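Local coordinates for protein periplasmic beta-glucosidase (PDB 6R5T) that probably hydrolyses terminal, non-reducing beta-D-glucosyl residues to release beta-D-glucose, as a periplasmic member of glycoside hydrolase family 3, at residues A[393-398]-A[541-546]; A[86-91]-A[353-358]. The protein carries 1 engineered substitution. One frame throughout, in Å; residues are numbered along the deposited sequence. Where two conformers were deposited one is given.

Contact 1 of 2, residues A[393-398]-A[541-546]. With BGC (beta-D-glucopyranose), chain C.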
ATOM      1  N   ASP A 393      25.507 -15.942  -5.260  1.00 14.72           N
ATOM      2  CA  ASP A 393      24.756 -14.740  -4.829  1.00 16.19           C
ATOM      3  C   ASP A 393      25.401 -13.441  -5.342  1.00 15.74           C
ATOM      4  O   ASP A 393      24.669 -12.488  -5.667  1.00 16.77           O
ATOM      5  CB  ASP A 393      24.594 -14.743  -3.321  1.00 16.37           C
ATOM      6  CG  ASP A 393      23.698 -15.905  -2.909  1.00 17.37           C
ATOM      7  OD1 ASP A 393      22.583 -16.020  -3.421  1.00 16.94           O
ATOM      8  OD2 ASP A 393      24.205 -16.796  -2.226  1.00 18.71           O
ATOM      9  N   VAL A 394      26.726 -13.401  -5.466  1.00 15.37           N
ATOM     10  CA  VAL A 394      27.378 -12.103  -5.772  1.00 16.12           C
ATOM     11  C   VAL A 394      26.967 -11.638  -7.163  1.00 16.79           C
ATOM     12  O   VAL A 394      26.871 -10.412  -7.367  1.00 16.66           O
ATOM     13  CB  VAL A 394      28.889 -12.152  -5.555  1.00 16.08           C
ATOM     14  CG1 VAL A 394      29.567 -13.029  -6.612  1.00 17.58           C
ATOM     15  CG2 VAL A 394      29.484 -10.741  -5.504  1.00 17.30           C
ATOM     16  N   ILE A 395      26.623 -12.543  -8.092  1.00 16.61           N
ATOM     17  CA  ILE A 395      26.206 -12.115  -9.456  1.00 17.61           C
ATOM     18  C   ILE A 395      24.751 -11.664  -9.492  1.00 18.79           C
ATOM     19  O   ILE A 395      24.345 -11.169 -10.527  1.00 18.23           O
ATOM     20  CB  ILE A 395      26.521 -13.179 -10.534  1.00 16.31           C
ATOM     21  CG1 ILE A 395      25.757 -14.490 -10.360  1.00 18.84           C
ATOM     22  CG2 ILE A 395      28.004 -13.382 -10.580  1.00 17.21           C
ATOM     23  CD1 ILE A 395      25.945 -15.440 -11.519  1.00 19.22           C
ATOM     24  N   GLY A 396      23.966 -11.894  -8.440  1.00 16.15           N
ATOM     25  CA  GLY A 396      22.612 -11.359  -8.342  1.00 15.91           C
ATOM     26  C   GLY A 396      21.578 -12.161  -9.093  1.00 16.36           C
ATOM     27  O   GLY A 396      21.902 -13.222  -9.690  1.00 18.28           O
ATOM     28  N   SER A 397      20.343 -11.694  -9.019  1.00 15.98           N
ATOM     29  CA  SER A 397      19.259 -12.199  -9.874  1.00 18.06           C
ATOM     30  C   SER A 397      19.433 -11.661 -11.305  1.00 16.08           C
ATOM     31  O   SER A 397      20.175 -10.676 -11.498  1.00 19.03           O
ATOM     32  CB  SER A 397      17.923 -11.856  -9.300  1.00 21.06           C
ATOM     33  OG  SER A 397      17.765 -10.455  -9.358  1.00 26.27           O
ATOM     34  N   TRP A 398      18.782 -12.315 -12.258  1.00 17.02           N
ATOM     35  CA  TRP A 398      18.788 -11.976 -13.708  1.00 16.73           C
ATOM     36  C   TRP A 398      20.245 -11.807 -14.142  1.00 16.28           C
ATOM     37  O   TRP A 398      20.630 -10.766 -14.704  1.00 14.75           O
ATOM     38  CB  TRP A 398      17.906 -10.765 -14.039  1.00 19.11           C
ATOM     39  CG  TRP A 398      16.423 -11.031 -13.830  1.00 21.20           C
ATOM     40  CD1 TRP A 398      15.636 -10.506 -12.845  1.00 20.44           C
ATOM     41  CD2 TRP A 398      15.539 -11.850 -14.632  1.00 23.65           C
ATOM     42  NE1 TRP A 398      14.351 -11.020 -12.930  1.00 21.55           N
ATOM     43  CE2 TRP A 398      14.256 -11.808 -14.038  1.00 22.77           C
ATOM     44  CE3 TRP A 398      15.696 -12.616 -15.796  1.00 25.23           C
ATOM     45  CZ2 TRP A 398      13.163 -12.499 -14.563  1.00 25.67           C
ATOM     46  CZ3 TRP A 398      14.622 -13.316 -16.301  1.00 24.04           C
ATOM     47  CH2 TRP A 398      13.370 -13.274 -15.687  1.00 24.97           C
ATOM     48  N   SER A 541      27.027  -7.310  -6.294  1.00 12.90           N
ATOM     49  CA  SER A 541      28.002  -6.438  -7.016  0.64 13.58           C
ATOM     50  C   SER A 541      28.612  -7.093  -8.272  1.00 14.74           C
ATOM     51  O   SER A 541      29.419  -6.433  -8.936  1.00 14.97           O
ATOM     52  CB  SER A 541      29.051  -5.943  -6.071  0.64 14.67           C
ATOM     53  OG  SER A 541      28.575  -4.768  -5.411  0.64 14.90           O
ATOM     54  N   GLY A 542      28.229  -8.329  -8.600  1.00 13.35           N
ATOM     55  CA  GLY A 542      28.587  -8.907  -9.917  1.00 13.33           C
ATOM     56  C   GLY A 542      29.837  -9.751  -9.909  1.00 12.88           C
ATOM     57  O   GLY A 542      30.394 -10.103  -8.863  1.00 12.72           O
ATOM     58  N   THR A 543      30.306 -10.061 -11.115  1.00 12.54           N
ATOM     59  CA  THR A 543      31.439 -10.994 -11.340  1.00 14.72           C
ATOM     60  C   THR A 543      32.700 -10.522 -10.602  1.00 14.27           C
ATOM     61  O   THR A 543      33.413 -11.385 -10.103  1.00 15.14           O
ATOM     62  CB  THR A 543      31.709 -11.047 -12.841  1.00 14.78           C
ATOM     63  OG1 THR A 543      30.573 -11.631 -13.483  1.00 14.76           O
ATOM     64  CG2 THR A 543      32.939 -11.859 -13.178  1.00 16.45           C
ATOM     65  N   GLU A 544      32.944  -9.218 -10.526  1.00 15.20           N
ATOM     66  CA  GLU A 544      34.120  -8.669  -9.823  1.00 16.02           C
ATOM     67  C   GLU A 544      33.719  -8.121  -8.466  1.00 15.25           C
ATOM     68  O   GLU A 544      34.521  -7.391  -7.859  1.00 15.59           O
ATOM     69  CB  GLU A 544      34.761  -7.622 -10.718  1.00 16.52           C
ATOM     70  CG  GLU A 544      35.592  -8.249 -11.821  1.00 17.61           C
ATOM     71  CD  GLU A 544      36.853  -8.944 -11.324  1.00 20.15           C
ATOM     72  OE1 GLU A 544      37.542  -8.320 -10.499  1.00 19.93           O
ATOM     73  OE2 GLU A 544      37.126 -10.126 -11.711  1.00 22.57           O
ATOM     74  N   GLY A 545      32.542  -8.504  -7.951  1.00 15.58           N
ATOM     75  CA  GLY A 545      32.050  -7.874  -6.729  1.00 15.19           C
ATOM     76  C   GLY A 545      33.048  -7.946  -5.588  1.00 14.82           C
ATOM     77  O   GLY A 545      33.288  -6.960  -4.910  1.00 14.65           O
ATOM     78  N   GLY A 546      33.606  -9.109  -5.327  1.00 15.43           N
ATOM     79  CA  GLY A 546      34.478  -9.277  -4.156  1.00 16.24           C
ATOM     80  C   GLY A 546      35.722  -8.422  -4.287  1.00 15.99           C
ATOM     81  O   GLY A 546      36.203  -7.929  -3.267  1.00 15.52           O
TER
HETATM   82  C2  BGC C   1      11.635 -11.048 -18.906  1.00 24.31           C
HETATM   83  C3  BGC C   1      10.939 -12.271 -19.536  1.00 26.51           C
HETATM   84  C4  BGC C   1      10.498 -13.167 -18.347  1.00 26.68           C
HETATM   85  C5  BGC C   1       9.513 -12.332 -17.509  1.00 26.59           C
HETATM   86  C6  BGC C   1       9.035 -13.055 -16.269  1.00 26.36           C
HETATM   87  C1  BGC C   1      10.658 -10.349 -17.953  1.00 23.39           C
HETATM   88  O1  BGC C   1      11.416  -9.344 -17.355  1.00 21.73           O
HETATM   89  O2  BGC C   1      12.095 -10.085 -19.847  1.00 23.90           O
HETATM   90  O3  BGC C   1      11.899 -12.989 -20.337  1.00 27.70           O
HETATM   91  O4  BGC C   1       9.832 -14.317 -18.893  1.00 27.37           O
HETATM   92  O5  BGC C   1      10.210 -11.258 -16.950  1.00 23.06           O
HETATM   93  O6  BGC C   1       8.099 -12.236 -15.561  1.00 24.20           O
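A helix-to-loop segment and a turn of the family 3 C-terminal domain meet here, and the tight part is mostly backbone. The carbonyl of Val394 takes the N-H of Gly542, N to O 2.8 Å, with a fairly straight N-H...O angle of 154°; the donor stands above the carbonyl plane. Directly after this bond the chains press together, Ile395 CA lying 4.0 Å from Gly542 CA. Gly542 opens a type I turn that ends at Gly545, closed by Gly545 N on Gly542 O, and Glu544 is the N-cap of helix 545-553. Val394 lies over this turn: CG2, anti to its backbone N (CG1 at chi1 70°), reaches 3.5 Å from Gly542 O and packs against the bare CA of Gly545 at 4.0 Å. Ile395 adds its CG2 branch, 4.1 Å from Thr543 N, while its longer branch leads away.

The other end of 393-398 is looser. Beyond Gly396, at positive phi, the chain leaves 541-546 and carries the partly exposed Trp398 into the glycan pocket, where CH2 lies 3.9 Å from C4 of the bound glucose, obliquely to the ring. Arg137 packs beside this indole. The chemistry implies a junction joined by one backbone hydrogen bond and by close packing of Val394 and Ile395 against glycine backbone, behind a sugar-binding tryptophan.

Contact 2 of 2, residues A[86-91]-A[353-358]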
ATOM      1  N   THR A  86      30.088 -11.030 -18.414  1.00 13.32           N
ATOM      2  CA  THR A  86      30.679 -10.233 -17.327  1.00 14.43           C
ATOM      3  C   THR A  86      29.499  -9.544 -16.627  1.00 13.69           C
ATOM      4  O   THR A  86      28.856  -8.687 -17.234  1.00 14.92           O
ATOM      5  CB  THR A  86      31.691  -9.207 -17.794  1.00 17.41           C
ATOM      6  OG1 THR A  86      32.680  -9.837 -18.603  1.00 16.79           O
ATOM      7  CG2 THR A  86      32.327  -8.534 -16.626  1.00 18.58           C
ATOM      8  N   ILE A  87      29.216  -9.970 -15.408  1.00 13.28           N
ATOM      9  CA  ILE A  87      28.030  -9.435 -14.691  1.00 14.17           C
ATOM     10  C   ILE A  87      28.438  -8.221 -13.868  1.00 12.77           C
ATOM     11  O   ILE A  87      29.333  -8.270 -13.035  1.00 13.19           O
ATOM     12  CB  ILE A  87      27.373 -10.546 -13.880  1.00 13.75           C
ATOM     13  CG1 ILE A  87      27.083 -11.781 -14.746  1.00 13.75           C
ATOM     14  CG2 ILE A  87      26.126  -9.994 -13.215  1.00 13.53           C
ATOM     15  CD1 ILE A  87      26.404 -11.476 -16.091  1.00 13.90           C
ATOM     16  N   PHE A  88      27.737  -7.127 -14.099  1.00 12.94           N
ATOM     17  CA  PHE A  88      27.850  -5.892 -13.346  1.00 12.66           C
ATOM     18  C   PHE A  88      26.950  -6.003 -12.130  1.00 12.04           C
ATOM     19  O   PHE A  88      26.160  -6.915 -11.974  1.00 12.95           O
ATOM     20  CB  PHE A  88      27.490  -4.716 -14.254  1.00 13.21           C
ATOM     21  CG  PHE A  88      28.467  -4.533 -15.390  1.00 14.44           C
ATOM     22  CD1 PHE A  88      29.625  -3.792 -15.229  1.00 15.63           C
ATOM     23  CD2 PHE A  88      28.246  -5.144 -16.608  1.00 13.96           C
ATOM     24  CE1 PHE A  88      30.560  -3.693 -16.253  1.00 16.38           C
ATOM     25  CE2 PHE A  88      29.172  -5.048 -17.639  1.00 15.52           C
ATOM     26  CZ  PHE A  88      30.330  -4.317 -17.457  1.00 17.07           C
ATOM     27  N   PRO A  89      27.025  -5.016 -11.228  1.00 12.01           N
ATOM     28  CA  PRO A  89      26.020  -4.974 -10.159  1.00 11.39           C
ATOM     29  C   PRO A  89      24.609  -4.988 -10.729  1.00 12.31           C
ATOM     30  O   PRO A  89      24.376  -4.522 -11.833  1.00 12.66           O
ATOM     31  CB  PRO A  89      26.265  -3.623  -9.469  1.00 13.10           C
ATOM     32  CG  PRO A  89      27.745  -3.368  -9.736  1.00 13.13           C
ATOM     33  CD  PRO A  89      27.982  -3.936 -11.119  1.00 12.72           C
ATOM     34  N   ILE A  90      23.688  -5.461  -9.903  1.00 11.44           N
ATOM     35  CA  ILE A  90      22.255  -5.274 -10.171  1.00 11.80           C
ATOM     36  C   ILE A  90      21.960  -3.830 -10.425  1.00 12.47           C
ATOM     37  O   ILE A  90      22.653  -2.921  -9.941  1.00 11.83           O
ATOM     38  CB  ILE A  90      21.393  -5.916  -9.067  1.00 11.78           C
ATOM     39  CG1 ILE A  90      21.741  -5.359  -7.676  1.00 12.30           C
ATOM     40  CG2 ILE A  90      21.513  -7.405  -9.086  1.00 12.27           C
ATOM     41  CD1 ILE A  90      20.655  -5.541  -6.653  1.00 12.18           C
ATOM     42  N   SER A  91      20.883  -3.565 -11.176  1.00 13.41           N
ATOM     43  CA  SER A  91      20.503  -2.184 -11.544  1.00 14.50           C
ATOM     44  C   SER A  91      20.384  -1.284 -10.318  1.00 13.81           C
ATOM     45  O   SER A  91      20.743  -0.130 -10.400  1.00 13.91           O
ATOM     46  CB  SER A  91      19.243  -2.167 -12.373  1.00 16.79           C
ATOM     47  OG  SER A  91      19.493  -2.814 -13.594  1.00 20.37           O
ATOM     48  N   GLN A 353      38.016  -5.639 -15.923  1.00 17.77           N
ATOM     49  CA  GLN A 353      38.387  -4.295 -15.460  1.00 22.16           C
ATOM     50  C   GLN A 353      37.123  -3.421 -15.432  1.00 20.53           C
ATOM     51  O   GLN A 353      36.941  -2.696 -14.452  1.00 20.49           O
ATOM     52  CB  GLN A 353      39.437  -3.630 -16.349  1.00 25.58           C
ATOM     53  CG  GLN A 353      39.776  -2.242 -15.827  1.00 30.06           C
ATOM     54  CD  GLN A 353      40.736  -1.425 -16.662  1.00 37.32           C
ATOM     55  OE1 GLN A 353      41.171  -0.341 -16.249  1.00 44.48           O
ATOM     56  NE2 GLN A 353      41.039  -1.914 -17.852  1.00 40.64           N
ATOM     57  N   ALA A 354      36.267  -3.478 -16.441  1.00 19.38           N
ATOM     58  CA  ALA A 354      35.043  -2.641 -16.457  1.00 20.17           C
ATOM     59  C   ALA A 354      34.146  -3.075 -15.291  1.00 18.48           C
ATOM     60  O   ALA A 354      33.605  -2.182 -14.592  1.00 18.47           O
ATOM     61  CB  ALA A 354      34.289  -2.732 -17.762  1.00 20.26           C
ATOM     62  N   ALA A 355      34.005  -4.373 -15.051  1.00 16.28           N
ATOM     63  CA  ALA A 355      33.080  -4.836 -13.976  1.00 16.73           C
ATOM     64  C   ALA A 355      33.594  -4.345 -12.630  1.00 16.93           C
ATOM     65  O   ALA A 355      32.781  -3.953 -11.781  1.00 16.77           O
ATOM     66  CB  ALA A 355      32.945  -6.332 -13.967  1.00 16.48           C
ATOM     67  N   ARG A 356      34.904  -4.409 -12.405  1.00 16.18           N
ATOM     68  CA  ARG A 356      35.481  -4.020 -11.093  1.00 17.42           C
ATOM     69  C   ARG A 356      35.316  -2.510 -10.924  1.00 16.82           C
ATOM     70  O   ARG A 356      34.909  -2.059  -9.826  1.00 15.76           O
ATOM     71  CB  ARG A 356      36.949  -4.483 -11.030  1.00 16.56           C
ATOM     72  CG  ARG A 356      37.592  -4.246  -9.668  1.00 17.25           C
ATOM     73  CD  ARG A 356      38.945  -4.915  -9.648  1.00 19.28           C
ATOM     74  NE  ARG A 356      39.645  -4.727  -8.403  1.00 18.30           N
ATOM     75  CZ  ARG A 356      40.696  -5.447  -8.043  1.00 19.52           C
ATOM     76  NH1 ARG A 356      41.113  -6.413  -8.835  1.00 21.37           N
ATOM     77  NH2 ARG A 356      41.306  -5.213  -6.895  1.00 18.86           N
ATOM     78  N   GLU A 357      35.624  -1.718 -11.956  1.00 15.64           N
ATOM     79  CA  GLU A 357      35.512  -0.230 -11.858  1.00 16.02           C
ATOM     80  C   GLU A 357      34.051   0.172 -11.637  1.00 17.52           C
ATOM     81  O   GLU A 357      33.785   1.065 -10.834  1.00 16.75           O
ATOM     82  CB  GLU A 357      36.121   0.432 -13.081  1.00 19.62           C
ATOM     83  CG  GLU A 357      37.637   0.244 -13.039  1.00 22.74           C
ATOM     84  CD  GLU A 357      38.456   0.816 -14.177  1.00 27.04           C
ATOM     85  OE1 GLU A 357      37.885   1.199 -15.191  1.00 29.13           O
ATOM     86  OE2 GLU A 357      39.709   0.828 -14.029  1.00 27.11           O
ATOM     87  N   VAL A 358      33.134  -0.441 -12.360  1.00 15.15           N
ATOM     88  CA  VAL A 358      31.702  -0.084 -12.222  1.00 15.90           C
ATOM     89  C   VAL A 358      31.234  -0.499 -10.829  1.00 15.39           C
ATOM     90  O   VAL A 358      30.526   0.282 -10.160  1.00 16.09           O
ATOM     91  CB  VAL A 358      30.869  -0.731 -13.342  1.00 14.53           C
ATOM     92  CG1 VAL A 358      29.390  -0.715 -13.001  1.00 13.68           C
ATOM     93  CG2 VAL A 358      31.127  -0.044 -14.693  1.00 15.76           C
TER
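Thr86 opens the approach to helix 352-362 with a hydroxyl and a methyl that divide the work. Its CG2, anti to the backbone N with OG1 at chi1 -53°, touches Ala355 CB at 3.5 Å, while OG1 is hydrogen-bonded to Glu113 and to the backbone N of His351, just before the helix segment. The polar branch of a buried threonine is thus satisfied and the apolar branch is left to meet the helix. Ile87 turns the other way, its CB directed away from 353-358, and adds little beyond its carbonyl oxygen, 4.2 Å from Ala355 CB.

Phe88 carries the largest share of the loop's side. With CG anti to its own carbonyl carbon (chi1 -65°), the end of the ring comes close to the helix, and its CD1 and CE1 atoms make the contacts. CE1 comes to 3.6 Å from Ala355 CA, an oblique approach to the helix backbone that the small side chains of Ala354 and Ala355 permit. One turn further on, Val358 CB sits at the ring edge, near its plane, 3.8 Å from CD1; the two side chains cross at about a right angle. Pro89 continues the apolar strip: its CD lies 4.0 Å from Val358 CG1, the branch anti to the backbone N. Past the proline the chain departs, and Ile90 takes the N-cap position of helix 91-95.

The loop comes from the N-terminal TIM-barrel domain, following strand 75-78, and rests on the helix that precedes strand 364-368 of the C-terminal domain's mixed sheet. Helix 100-116 flanks the pair, with Ser106 and Ile109 against Phe88 and Val102 against Val358, and Leu94 of helix 91-95 touches both Pro89 and Val358.

Overall arrangement
The centres of the two contacts lie about 8 Å apart, on the same side of the chain's centre, and loop 86-91 touches both segments of contact 1. A probable hydrogen bond joins Thr543 N to Ile87 O at 2.8 Å, and Thr543 OG1 accepts from Ile87 N, so both backbone polar groups of Ile87 are held by one threonine. Ile87 CG2 also packs 3.4 Å from Ile395 O, and Ser541 O lies 3.6 Å from Pro89 CG. Thr543 thereby ties the barrel-domain loop of contact 2 to the C-terminal-domain turn of contact 1. Only contact 1 extends to the lactose-filled pocket, through Trp398; the Ile395 side chain remains about 14 Å from a bound galactose.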